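Local atomic coordinates of imelysin (Bacteroides ovatus ATCC 8483, PDB entry 3OYV), a protein that belongs to the imelysin-like family implicated in bacterial iron uptake and probably acts at the outer membrane, its precise activity being uncertain. Residues A[110-122]-A[345-357]. Residues are numbered along the deposited sequence; the frame is centred on the assembly and turned at random. Where two conformers were deposited one is given.
Sequences LYAVESWYSWHSR and HTLEFLLYKNGEP
Tyr117 buries the most surface between residues 110-122 and 345-357, Glu348 the next most, with His345 and Ser118 close behind. Tyr117 CE2 lies 3.6 Å from Phe349 CB, and the Phe349 ring turns its edge to the Tyr117 face with the planes 82° apart, a T-shaped pair. The phenol OH is bonded beyond the two segments, to Gln309. Glu348 leaves helix 343-351 with CG anti to its backbone N (chi1 -169°) and an extended chain, which brings the carboxylate to the loop. There Glu348 OE2 accepts from Ser118 OG at 2.7 Å and from Ser118 N at 3.2 Å; both donors meet it on the anti side, from opposite faces of the carboxylate plane. Glu348 OE1 takes the nearly straight bond from His345 ND1 (2.8 Å, 173°) on its syn side, and a water donates to it as well. His345 and Glu348 are the His and Glu of the GxHxxE motif of imelysin-like proteins; His345 NE2 is bonded to an unidentified molecule, probably from the crystallisation liquor. A glutamine in place of Glu348 would probably leave one of these donors without an acceptor, since its amide nitrogen cannot accept, and so disturb either the imidazole or the Ser118 loop. Farther along, Ser118 CB sits 3.4 Å from the Tyr352 ring centroid, almost on the ring normal, a CH-pi contact. The type I' turn of the 352-357 hairpin then closes over the loop: Gly355 N bonds Tyr117 O at 2.8 Å, while Gly355 CA makes a CH-pi contact over the five-membered ring of Trp119.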
ATOM      1  N   LEU A 110       6.266  14.904  13.197  1.00 11.00           N
ATOM      2  CA  LEU A 110       5.253  14.065  13.796  1.00 12.38           C
ATOM      3  C   LEU A 110       4.032  13.926  12.883  1.00 13.42           C
ATOM      4  O   LEU A 110       3.462  12.829  12.733  1.00 15.59           O
ATOM      5  CB  LEU A 110       4.826  14.588  15.179  1.00 12.96           C
ATOM      6  CG  LEU A 110       5.526  13.913  16.383  1.00 18.77           C
ATOM      7  CD1 LEU A 110       7.025  14.032  16.381  1.00 16.60           C
ATOM      8  CD2 LEU A 110       4.948  14.428  17.714  1.00 21.78           C
ATOM      9  N   TYR A 111       3.629  15.027  12.267  1.00 13.62           N
ATOM     10  CA  TYR A 111       2.429  15.035  11.426  1.00 12.82           C
ATOM     11  C   TYR A 111       2.678  14.572  10.004  1.00 14.38           C
ATOM     12  O   TYR A 111       1.725  14.422   9.233  1.00 15.64           O
ATOM     13  CB  TYR A 111       1.736  16.404  11.492  1.00 14.65           C
ATOM     14  CG  TYR A 111       1.117  16.633  12.851  1.00 15.48           C
ATOM     15  CD1 TYR A 111      -0.135  16.134  13.144  1.00 16.16           C
ATOM     16  CD2 TYR A 111       1.787  17.324  13.852  1.00 16.51           C
ATOM     17  CE1 TYR A 111      -0.697  16.307  14.403  1.00 16.97           C
ATOM     18  CE2 TYR A 111       1.240  17.507  15.116  1.00 18.69           C
ATOM     19  CZ  TYR A 111      -0.006  16.997  15.388  1.00 19.50           C
ATOM     20  OH  TYR A 111      -0.568  17.153  16.625  1.00 22.94           O
ATOM     21  N   ALA A 112       3.940  14.283   9.672  1.00 12.46           N
ATOM     22  CA  ALA A 112       4.311  13.764   8.356  1.00 12.35           C
ATOM     23  C   ALA A 112       4.258  12.234   8.259  1.00 11.41           C
ATOM     24  O   ALA A 112       4.438  11.703   7.178  1.00 12.60           O
ATOM     25  CB  ALA A 112       5.729  14.250   7.979  1.00 12.55           C
ATOM     26  N   VAL A 113       4.121  11.556   9.400  1.00 11.44           N
ATOM     27  CA  VAL A 113       4.238  10.093   9.444  1.00 11.86           C
ATOM     28  C   VAL A 113       3.007   9.390   8.831  1.00 10.38           C
ATOM     29  O   VAL A 113       1.909   9.411   9.403  1.00 11.89           O
ATOM     30  CB  VAL A 113       4.464   9.617  10.885  1.00 12.33           C
ATOM     31  CG1 VAL A 113       4.483   8.069  10.988  1.00 12.57           C
ATOM     32  CG2 VAL A 113       5.807  10.184  11.439  1.00 13.27           C
ATOM     33  N   GLU A 114       3.210   8.716   7.703  1.00  9.81           N
ATOM     34  CA  GLU A 114       2.154   7.964   7.045  0.60 10.46           C
ATOM     35  C   GLU A 114       1.641   6.841   7.945  1.00 10.24           C
ATOM     36  O   GLU A 114       2.415   6.033   8.445  1.00 10.80           O
ATOM     37  CB  GLU A 114       2.690   7.370   5.734  0.60 11.33           C
ATOM     38  CG  GLU A 114       1.771   6.314   5.085  0.60 13.21           C
ATOM     39  CD  GLU A 114       2.452   5.528   3.969  0.60 13.15           C
ATOM     40  OE1 GLU A 114       3.144   6.154   3.145  0.60 17.92           O
ATOM     41  OE2 GLU A 114       2.287   4.277   3.902  0.60 11.11           O
ATOM     42  N   SER A 115       0.333   6.790   8.145  1.00  9.69           N
ATOM     43  CA  SER A 115      -0.377   5.805   8.976  1.00 10.36           C
ATOM     44  C   SER A 115      -0.246   6.071  10.490  1.00 10.64           C
ATOM     45  O   SER A 115      -0.539   5.197  11.318  1.00 10.86           O
ATOM     46  CB  SER A 115      -0.030   4.356   8.643  1.00 10.51           C
ATOM     47  OG  SER A 115      -0.486   3.997   7.358  1.00 12.16           O
ATOM     48  N   TRP A 116       0.103   7.301  10.896  1.00 10.59           N
ATOM     49  CA  TRP A 116       0.182   7.573  12.318  1.00 10.66           C
ATOM     50  C   TRP A 116      -1.173   7.646  13.003  1.00 10.08           C
ATOM     51  O   TRP A 116      -1.261   7.408  14.193  1.00 10.81           O
ATOM     52  CB  TRP A 116       0.972   8.844  12.601  1.00 11.59           C
ATOM     53  CG  TRP A 116       0.231  10.182  12.492  1.00 11.56           C
ATOM     54  CD1 TRP A 116       0.185  11.007  11.407  1.00 10.78           C
ATOM     55  CD2 TRP A 116      -0.552  10.829  13.507  1.00 12.85           C
ATOM     56  NE1 TRP A 116      -0.556  12.132  11.682  1.00 11.11           N
ATOM     57  CE2 TRP A 116      -0.996  12.056  12.970  1.00 11.17           C
ATOM     58  CE3 TRP A 116      -0.879  10.510  14.823  1.00 13.32           C
ATOM     59  CZ2 TRP A 116      -1.807  12.941  13.695  1.00 12.94           C
ATOM     60  CZ3 TRP A 116      -1.654  11.405  15.558  1.00 15.21           C
ATOM     61  CH2 TRP A 116      -2.096  12.605  14.989  1.00 14.61           C
ATOM     62  N   TYR A 117      -2.244   7.985  12.266  1.00  9.99           N
ATOM     63  CA  TYR A 117      -3.502   8.202  12.932  1.00 10.04           C
ATOM     64  C   TYR A 117      -3.904   6.953  13.692  1.00 10.64           C
ATOM     65  O   TYR A 117      -4.514   7.030  14.756  1.00 10.66           O
ATOM     66  CB  TYR A 117      -4.633   8.532  11.979  1.00 10.63           C
ATOM     67  CG  TYR A 117      -4.473   9.676  11.028  1.00  9.84           C
ATOM     68  CD1 TYR A 117      -3.911  10.889  11.411  1.00 11.02           C
ATOM     69  CD2 TYR A 117      -4.898   9.565   9.727  1.00 10.41           C
ATOM     70  CE1 TYR A 117      -3.820  11.931  10.517  1.00 11.47           C
ATOM     71  CE2 TYR A 117      -4.841  10.614   8.833  1.00 11.44           C
ATOM     72  CZ  TYR A 117      -4.278  11.799   9.228  1.00 11.43           C
ATOM     73  OH  TYR A 117      -4.205  12.822   8.305  1.00 12.62           O
ATOM     74  N   SER A 118      -3.567   5.791  13.121  1.00 10.78           N
ATOM     75  CA  SER A 118      -3.907   4.491  13.685  1.00 11.11           C
ATOM     76  C   SER A 118      -2.714   3.826  14.395  1.00 11.08           C
ATOM     77  O   SER A 118      -2.768   2.653  14.760  1.00 11.76           O
ATOM     78  CB  SER A 118      -4.431   3.583  12.564  1.00 11.00           C
ATOM     79  OG  SER A 118      -3.507   3.511  11.531  1.00 11.23           O
ATOM     80  N   TRP A 119      -1.613   4.568  14.542  1.00 11.06           N
ATOM     81  CA  TRP A 119      -0.331   4.041  15.081  1.00 11.36           C
ATOM     82  C   TRP A 119       0.104   2.783  14.327  1.00 11.93           C
ATOM     83  O   TRP A 119       0.607   1.806  14.896  1.00 13.51           O
ATOM     84  CB  TRP A 119      -0.427   3.776  16.582  1.00 12.83           C
ATOM     85  CG  TRP A 119      -0.369   4.976  17.462  1.00 13.20           C
ATOM     86  CD1 TRP A 119      -0.550   6.266  17.106  1.00 14.35           C
ATOM     87  CD2 TRP A 119      -0.116   4.978  18.862  1.00 12.98           C
ATOM     88  NE1 TRP A 119      -0.427   7.081  18.190  1.00 15.10           N
ATOM     89  CE2 TRP A 119      -0.146   6.315  19.284  1.00 12.16           C
ATOM     90  CE3 TRP A 119       0.173   3.972  19.801  1.00 16.55           C
ATOM     91  CZ2 TRP A 119       0.067   6.686  20.634  1.00 15.06           C
ATOM     92  CZ3 TRP A 119       0.416   4.346  21.142  1.00 18.16           C
ATOM     93  CH2 TRP A 119       0.361   5.692  21.534  1.00 18.88           C
ATOM     94  N   HIS A 120      -0.129   2.806  13.032  1.00 11.46           N
ATOM     95  CA  HIS A 120       0.043   1.644  12.159  1.00 11.00           C
ATOM     96  C   HIS A 120       1.281   1.738  11.259  1.00 10.18           C
ATOM     97  O   HIS A 120       1.526   0.862  10.430  1.00 10.87           O
ATOM     98  CB  HIS A 120      -1.285   1.514  11.371  1.00 11.54           C
ATOM     99  CG  HIS A 120      -1.288   0.479  10.302  1.00 11.65           C
ATOM    100  ND1 HIS A 120      -1.257  -0.871  10.577  1.00 11.85           N
ATOM    101  CD2 HIS A 120      -1.376   0.596   8.963  1.00 14.00           C
ATOM    102  CE1 HIS A 120      -1.271  -1.541   9.434  1.00 12.41           C
ATOM    103  NE2 HIS A 120      -1.370  -0.669   8.440  1.00 13.27           N
ATOM    104  N   SER A 121       2.068   2.806  11.370  1.00 10.57           N
ATOM    105  CA  SER A 121       3.185   3.018  10.428  0.60 10.11           C
ATOM    106  C   SER A 121       4.164   1.841  10.402  1.00  9.63           C
ATOM    107  O   SER A 121       4.561   1.411   9.337  1.00 10.80           O
ATOM    108  CB  SER A 121       3.945   4.342  10.700  0.60  9.32           C
ATOM    109  OG  SER A 121       4.590   4.362  11.940  0.60  9.70           O
ATOM    110  N   ARG A 122       4.590   1.356  11.571  1.00 10.60           N
ATOM    111  CA  ARG A 122       5.519   0.228  11.583  1.00 10.16           C
ATOM    112  C   ARG A 122       4.979  -0.951  10.772  1.00  9.56           C
ATOM    113  O   ARG A 122       5.673  -1.527   9.961  1.00 11.56           O
ATOM    114  CB  ARG A 122       5.819  -0.229  13.014  1.00 10.41           C
ATOM    115  CG  ARG A 122       6.755   0.703  13.770  1.00 12.53           C
ATOM    116  CD  ARG A 122       6.724   0.495  15.279  1.00 12.33           C
ATOM    117  NE  ARG A 122       7.091  -0.880  15.644  1.00 13.16           N
ATOM    118  CZ  ARG A 122       6.247  -1.876  15.881  1.00 15.90           C
ATOM    119  NH1 ARG A 122       4.937  -1.702  15.872  1.00 15.13           N
ATOM    120  NH2 ARG A 122       6.726  -3.102  16.147  1.00 16.52           N
ATOM    121  N   HIS A 345      -6.085   6.873   3.644  1.00  8.92           N
ATOM    122  CA  HIS A 345      -5.708   7.697   4.758  1.00  8.71           C
ATOM    123  C   HIS A 345      -6.780   8.719   5.161  1.00 10.35           C
ATOM    124  O   HIS A 345      -6.828   9.138   6.297  1.00 11.21           O
ATOM    125  CB  HIS A 345      -4.352   8.328   4.536  1.00 10.16           C
ATOM    126  CG  HIS A 345      -3.270   7.306   4.444  1.00 10.55           C
ATOM    127  ND1 HIS A 345      -2.943   6.473   5.499  1.00 11.35           N
ATOM    128  CD2 HIS A 345      -2.453   6.977   3.426  1.00 10.79           C
ATOM    129  CE1 HIS A 345      -1.963   5.669   5.118  1.00 11.83           C
ATOM    130  NE2 HIS A 345      -1.667   5.940   3.857  1.00 11.59           N
ATOM    131  N   THR A 346      -7.635   9.100   4.232  1.00 10.05           N
ATOM    132  CA  THR A 346      -8.805   9.917   4.582  1.00 10.16           C
ATOM    133  C   THR A 346      -9.780   9.101   5.410  1.00  9.90           C
ATOM    134  O   THR A 346     -10.277   9.575   6.420  1.00 10.41           O
ATOM    135  CB  THR A 346      -9.483  10.538   3.339  1.00 10.23           C
ATOM    136  OG1 THR A 346      -8.566  11.446   2.737  1.00 11.38           O
ATOM    137  CG2 THR A 346     -10.720  11.310   3.775  1.00 10.09           C
ATOM    138  N   LEU A 347     -10.040   7.859   5.005  1.00  9.87           N
ATOM    139  CA  LEU A 347     -10.874   7.012   5.856  1.00  9.39           C
ATOM    140  C   LEU A 347     -10.235   6.779   7.201  1.00  9.55           C
ATOM    141  O   LEU A 347     -10.917   6.782   8.207  1.00 10.16           O
ATOM    142  CB  LEU A 347     -11.172   5.723   5.143  1.00 10.73           C
ATOM    143  CG  LEU A 347     -12.321   4.908   5.674  1.00 13.04           C
ATOM    144  CD1 LEU A 347     -13.580   5.734   5.952  1.00 17.13           C
ATOM    145  CD2 LEU A 347     -12.600   3.770   4.628  1.00 13.73           C
ATOM    146  N   GLU A 348      -8.919   6.589   7.195  1.00  8.78           N
ATOM    147  CA  GLU A 348      -8.196   6.446   8.453  1.00  9.55           C
ATOM    148  C   GLU A 348      -8.434   7.646   9.394  1.00  9.32           C
ATOM    149  O   GLU A 348      -8.698   7.483  10.593  1.00 10.16           O
ATOM    150  CB  GLU A 348      -6.686   6.276   8.159  1.00  9.28           C
ATOM    151  CG  GLU A 348      -5.830   5.845   9.341  1.00  9.40           C
ATOM    152  CD  GLU A 348      -4.338   6.059   9.073  1.00 10.54           C
ATOM    153  OE1 GLU A 348      -3.987   6.647   8.040  1.00 11.26           O
ATOM    154  OE2 GLU A 348      -3.546   5.675   9.954  1.00 11.30           O
ATOM    155  N   PHE A 349      -8.323   8.849   8.824  1.00 10.40           N
ATOM    156  CA  PHE A 349      -8.565  10.094   9.595  1.00 10.98           C
ATOM    157  C   PHE A 349      -9.958  10.101  10.227  1.00 10.39           C
ATOM    158  O   PHE A 349     -10.140  10.547  11.351  1.00 12.14           O
ATOM    159  CB  PHE A 349      -8.413  11.266   8.624  1.00 11.72           C
ATOM    160  CG  PHE A 349      -8.663  12.637   9.216  1.00 13.20           C
ATOM    161  CD1 PHE A 349      -9.936  13.136   9.358  1.00 13.20           C
ATOM    162  CD2 PHE A 349      -7.610  13.481   9.490  1.00 17.57           C
ATOM    163  CE1 PHE A 349     -10.132  14.399   9.879  1.00 12.11           C
ATOM    164  CE2 PHE A 349      -7.822  14.759   9.982  1.00 19.38           C
ATOM    165  CZ  PHE A 349      -9.075  15.196  10.192  1.00 16.29           C
ATOM    166  N   LEU A 350     -10.924   9.615   9.464  1.00  9.98           N
ATOM    167  CA  LEU A 350     -12.337   9.586   9.855  1.00  9.68           C
ATOM    168  C   LEU A 350     -12.671   8.513  10.873  1.00  9.79           C
ATOM    169  O   LEU A 350     -13.697   8.613  11.552  1.00 11.78           O
ATOM    170  CB  LEU A 350     -13.210   9.460   8.594  1.00 10.26           C
ATOM    171  CG  LEU A 350     -13.189  10.649   7.606  1.00 11.09           C
ATOM    172  CD1 LEU A 350     -13.876  10.268   6.272  1.00 12.09           C
ATOM    173  CD2 LEU A 350     -13.785  11.936   8.236  1.00 13.22           C
ATOM    174  N   LEU A 351     -11.793   7.506  11.006  1.00  9.14           N
ATOM    175  CA  LEU A 351     -12.023   6.370  11.878  1.00  9.55           C
ATOM    176  C   LEU A 351     -11.198   6.359  13.168  1.00  9.71           C
ATOM    177  O   LEU A 351     -11.601   5.728  14.141  1.00 10.34           O
ATOM    178  CB  LEU A 351     -11.786   5.050  11.127  1.00  9.65           C
ATOM    179  CG  LEU A 351     -12.786   4.715  10.037  1.00  9.01           C
ATOM    180  CD1 LEU A 351     -12.340   3.440   9.308  1.00 10.78           C
ATOM    181  CD2 LEU A 351     -14.207   4.562  10.628  1.00 10.23           C
ATOM    182  N   TYR A 352     -10.022   6.991  13.134  1.00 10.31           N
ATOM    183  CA  TYR A 352      -9.049   6.930  14.204  1.00 10.57           C
ATOM    184  C   TYR A 352      -8.652   8.304  14.720  1.00 10.09           C
ATOM    185  O   TYR A 352      -8.667   9.284  13.958  1.00 12.77           O
ATOM    186  CB  TYR A 352      -7.773   6.291  13.695  1.00 11.09           C
ATOM    187  CG  TYR A 352      -7.812   4.818  13.398  1.00 11.43           C
ATOM    188  CD1 TYR A 352      -7.502   3.889  14.365  1.00 11.29           C
ATOM    189  CD2 TYR A 352      -8.075   4.363  12.101  1.00 11.30           C
ATOM    190  CE1 TYR A 352      -7.459   2.532  14.055  1.00 11.06           C
ATOM    191  CE2 TYR A 352      -8.065   3.021  11.798  1.00 10.34           C
ATOM    192  CZ  TYR A 352      -7.731   2.111  12.770  1.00  9.83           C
ATOM    193  OH  TYR A 352      -7.688   0.784  12.417  1.00 13.73           O
ATOM    194  N   LYS A 353      -8.251   8.334  15.984  1.00 11.38           N
ATOM    195  CA  LYS A 353      -7.577   9.496  16.501  1.00 14.69           C
ATOM    196  C   LYS A 353      -6.501   9.047  17.478  1.00 13.59           C
ATOM    197  O   LYS A 353      -6.777   8.315  18.431  1.00 14.13           O
ATOM    198  CB  LYS A 353      -8.598  10.410  17.149  1.00 16.64           C
ATOM    199  CG  LYS A 353      -7.961  11.711  17.643  1.00 19.10           C
ATOM    200  CD  LYS A 353      -8.962  12.671  18.187  1.00 23.38           C
ATOM    201  CE  LYS A 353      -8.333  14.014  18.469  1.00 27.47           C
ATOM    202  NZ  LYS A 353      -9.292  14.900  19.191  1.00 27.37           N
ATOM    203  N   ASN A 354      -5.266   9.480  17.234  1.00 14.09           N
ATOM    204  CA  ASN A 354      -4.157   9.269  18.202  1.00 16.49           C
ATOM    205  C   ASN A 354      -3.958   7.790  18.562  1.00 16.25           C
ATOM    206  O   ASN A 354      -3.737   7.401  19.721  1.00 19.25           O
ATOM    207  CB  ASN A 354      -4.345  10.127  19.488  1.00 18.34           C
ATOM    208  CG  ASN A 354      -4.395  11.636  19.211  1.00 21.48           C
ATOM    209  OD1 ASN A 354      -3.845  12.140  18.216  1.00 26.92           O
ATOM    210  ND2 ASN A 354      -5.088  12.367  20.093  1.00 26.05           N
ATOM    211  N   GLY A 355      -4.053   6.954  17.537  1.00 14.70           N
ATOM    212  CA  GLY A 355      -3.771   5.536  17.628  1.00 16.52           C
ATOM    213  C   GLY A 355      -4.914   4.635  18.053  1.00 16.84           C
ATOM    214  O   GLY A 355      -4.730   3.427  18.172  1.00 19.19           O
ATOM    215  N   GLU A 356      -6.102   5.193  18.291  1.00 14.49           N
ATOM    216  CA  GLU A 356      -7.249   4.405  18.773  1.00 14.80           C
ATOM    217  C   GLU A 356      -8.472   4.711  17.918  1.00 13.43           C
ATOM    218  O   GLU A 356      -8.551   5.786  17.324  1.00 14.33           O
ATOM    219  CB  GLU A 356      -7.565   4.720  20.246  1.00 17.06           C
ATOM    220  CG  GLU A 356      -6.454   4.350  21.250  1.00 26.52           C
ATOM    221  CD  GLU A 356      -6.226   2.828  21.415  1.00 38.03           C
ATOM    222  OE1 GLU A 356      -6.933   1.991  20.789  1.00 37.26           O
ATOM    223  OE2 GLU A 356      -5.307   2.458  22.192  1.00 46.09           O
ATOM    224  N   PRO A 357      -9.433   3.774  17.865  1.00 13.86           N
ATOM    225  CA  PRO A 357     -10.685   4.089  17.199  1.00 12.97           C
ATOM    226  C   PRO A 357     -11.322   5.321  17.813  1.00 13.14           C
ATOM    227  O   PRO A 357     -11.264   5.514  19.045  1.00 14.31           O
ATOM    228  CB  PRO A 357     -11.553   2.848  17.469  1.00 13.18           C
ATOM    229  CG  PRO A 357     -10.567   1.733  17.553  1.00 15.78           C
ATOM    230  CD  PRO A 357      -9.379   2.362  18.273  1.00 14.26           C
TER
HETATM  231  O   HOH W   1      -1.940   8.447   8.635  1.00 13.82           O